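Local coordinates for ABC transporter, substrate-binding protein (Clostridium perfringens, PDB 4EDP) that probably captures a solute outside the cell and delivers it to the membrane-spanning part of an ABC importer, at residues D107-S112 with L278-I283. Sequence-based numbering, arbitrary orientation. Where two conformers were deposited one is given.
Sequences DKLDYS and LAYEFI
Y280 reaches out from helix 276-286 to the extended run 107-110. Its CB already points at that loop, and chi1 of -84° sets CG anti to the carbonyl carbon. Along one side of the ring, Y280 CE1 comes within 3.5 Å of D110 O. At the far end Y280 CZ meets L109 CD2 at 4.0 Å, where the two side chains run alongside one another, pointing opposite ways. The hydroxyl at the tip does the gripping: D110 N donates to Y280 OH over 3.1 Å, almost straight at 172°. In the plane of the ring a water lies 2.6 Å from Y280 OH and donates to D107 OD2, so the phenol is linked directly to the backbone of D110 and, through the water, to the carboxylate of D107. K276, at the start of the same helix, adds a salt bridge to D107 OD2. Deeper in, L109 CD1 touches I283 CD1 at 4.2 Å, and both side chains rest on I269 of strand 262-269. On the outer side D110 turns its carboxylate forward, toward S112. The bond from S112 N to D110 OD1 makes an Asx turn leading into the 3-10 turn, with S112 OG as a second donor to the same oxygen, while the tyrosine pins the loop to a helix flanking the sheet of one lobe, within the two-lobed alpha/beta fold of periplasmic-binding-protein-like solute receptors.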
loop_
_atom_site.group_PDB
_atom_site.type_symbol
_atom_site.label_atom_id
_atom_site.label_comp_id
_atom_site.label_asym_id
_atom_site.label_seq_id
_atom_site.Cartn_x
_atom_site.Cartn_y
_atom_site.Cartn_z
ATOM N N ASP A 107 2.094 15.667 -13.688
ATOM C CA ASP A 107 1.858 17.052 -13.331
ATOM C C ASP A 107 1.620 17.306 -11.853
ATOM O O ASP A 107 0.991 16.487 -11.172
ATOM C CB ASP A 107 0.547 17.554 -13.961
ATOM C CG ASP A 107 0.699 18.100 -15.355
ATOM O OD1 ASP A 107 1.824 18.174 -15.898
ATOM O OD2 ASP A 107 -0.354 18.510 -15.887
ATOM N N LYS A 108 2.122 18.434 -11.349
ATOM C CA LYS A 108 1.828 18.842 -9.975
ATOM C C LYS A 108 0.369 19.294 -10.135
ATOM O O LYS A 108 0.065 20.105 -11.011
ATOM C CB LYS A 108 2.745 19.976 -9.513
ATOM C CG LYS A 108 2.588 20.367 -8.044
ATOM C CD LYS A 108 3.452 21.572 -7.714
ATOM C CE LYS A 108 3.320 22.021 -6.258
ATOM N NZ LYS A 108 3.899 21.047 -5.300
ATOM N N LEU A 109 -0.532 18.779 -9.308
ATOM C CA LEU A 109 -1.961 19.047 -9.489
ATOM C C LEU A 109 -2.569 20.276 -8.851
ATOM O O LEU A 109 -2.187 20.680 -7.760
ATOM C CB LEU A 109 -2.748 17.832 -9.031
ATOM C CG LEU A 109 -2.425 16.490 -9.705
ATOM C CD1 LEU A 109 -3.379 15.417 -9.157
ATOM C CD2 LEU A 109 -2.533 16.593 -11.238
ATOM N N ASP A 110 -3.524 20.857 -9.569
ATOM C CA ASP A 110 -4.277 22.002 -9.086
ATOM C C ASP A 110 -5.467 21.407 -8.353
ATOM O O ASP A 110 -6.457 21.024 -8.960
ATOM C CB ASP A 110 -4.714 22.880 -10.242
ATOM C CG ASP A 110 -5.566 24.044 -9.803
ATOM O OD1 ASP A 110 -5.859 24.168 -8.594
ATOM O OD2 ASP A 110 -5.946 24.836 -10.686
ATOM N N TYR A 111 -5.354 21.306 -7.034
ATOM C CA TYR A 111 -6.419 20.713 -6.239
ATOM C C TYR A 111 -7.712 21.530 -6.183
ATOM O O TYR A 111 -8.721 21.046 -5.652
ATOM C CB TYR A 111 -5.918 20.308 -4.832
ATOM C CG TYR A 111 -5.208 18.974 -4.842
ATOM C CD1 TYR A 111 -3.850 18.877 -5.103
ATOM C CD2 TYR A 111 -5.926 17.795 -4.673
ATOM C CE1 TYR A 111 -3.218 17.642 -5.146
ATOM C CE2 TYR A 111 -5.314 16.581 -4.696
ATOM C CZ TYR A 111 -3.966 16.494 -4.947
ATOM O OH TYR A 111 -3.379 15.237 -4.953
ATOM N N SER A 112 -7.711 22.737 -6.742
ATOM C CA SER A 112 -8.946 23.516 -6.785
ATOM C C SER A 112 -9.920 22.814 -7.759
ATOM O O SER A 112 -11.122 23.074 -7.744
ATOM C CB SER A 112 -8.704 24.971 -7.205
ATOM O OG SER A 112 -8.353 25.106 -8.571
ATOM N N LEU A 278 -10.535 16.490 -18.512
ATOM C CA LEU A 278 -11.248 15.236 -18.303
ATOM C C LEU A 278 -10.512 14.388 -17.246
ATOM O O LEU A 278 -11.141 13.686 -16.442
ATOM C CB LEU A 278 -11.337 14.460 -19.623
ATOM C CG LEU A 278 -12.225 13.219 -19.662
ATOM C CD1 LEU A 278 -13.688 13.607 -19.478
ATOM C CD2 LEU A 278 -12.050 12.459 -20.983
ATOM N N ALA A 279 -9.181 14.438 -17.273
ATOM C CA ALA A 279 -8.350 13.712 -16.303
ATOM C C ALA A 279 -8.662 14.191 -14.884
ATOM O O ALA A 279 -8.816 13.373 -13.969
ATOM C CB ALA A 279 -6.872 13.903 -16.620
ATOM N N TYR A 280 -8.741 15.512 -14.697
ATOM C CA TYR A 280 -9.090 16.060 -13.383
ATOM C C TYR A 280 -10.484 15.602 -12.950
ATOM O O TYR A 280 -10.687 15.242 -11.798
ATOM C CB TYR A 280 -9.036 17.586 -13.380
ATOM C CG TYR A 280 -7.666 18.157 -13.142
ATOM C CD1 TYR A 280 -7.148 18.220 -11.857
ATOM C CD2 TYR A 280 -6.898 18.666 -14.181
ATOM C CE1 TYR A 280 -5.896 18.753 -11.621
ATOM C CE2 TYR A 280 -5.639 19.207 -13.949
ATOM C CZ TYR A 280 -5.146 19.246 -12.668
ATOM O OH TYR A 280 -3.896 19.769 -12.401
ATOM N N GLU A 281 -11.451 15.647 -13.865
ATOM C CA GLU A 281 -12.811 15.202 -13.558
ATOM C C GLU A 281 -12.797 13.752 -13.102
ATOM O O GLU A 281 -13.506 13.374 -12.162
ATOM C CB GLU A 281 -13.753 15.387 -14.773
ATOM C CG GLU A 281 -14.075 16.842 -15.069
ATOM C CD GLU A 281 -14.880 17.036 -16.344
ATOM O OE1 GLU A 281 -14.982 16.099 -17.154
ATOM O OE2 GLU A 281 -15.387 18.146 -16.547
ATOM N N PHE A 282 -11.986 12.931 -13.754
ATOM C CA PHE A 282 -11.923 11.539 -13.390
ATOM C C PHE A 282 -11.341 11.312 -11.993
ATOM O O PHE A 282 -11.873 10.493 -11.228
ATOM C CB PHE A 282 -11.138 10.706 -14.400
ATOM C CG PHE A 282 -11.132 9.255 -14.050
ATOM C CD1 PHE A 282 -12.130 8.422 -14.498
ATOM C CD2 PHE A 282 -10.174 8.745 -13.205
ATOM C CE1 PHE A 282 -12.161 7.092 -14.129
ATOM C CE2 PHE A 282 -10.188 7.408 -12.840
ATOM C CZ PHE A 282 -11.178 6.583 -13.303
ATOM N N ILE A 283 -10.271 12.019 -11.649
ATOM C CA ILE A 283 -9.664 11.850 -10.313
ATOM C C ILE A 283 -10.674 12.266 -9.253
ATOM O O ILE A 283 -10.859 11.578 -8.233
ATOM C CB ILE A 283 -8.322 12.603 -10.185
ATOM C CG1 ILE A 283 -7.295 12.000 -11.149
ATOM C CG2 ILE A 283 -7.798 12.575 -8.713
ATOM C CD1 ILE A 283 -5.899 12.659 -11.129
HETATM O O HOH W 1 -2.426 20.052 -14.510
#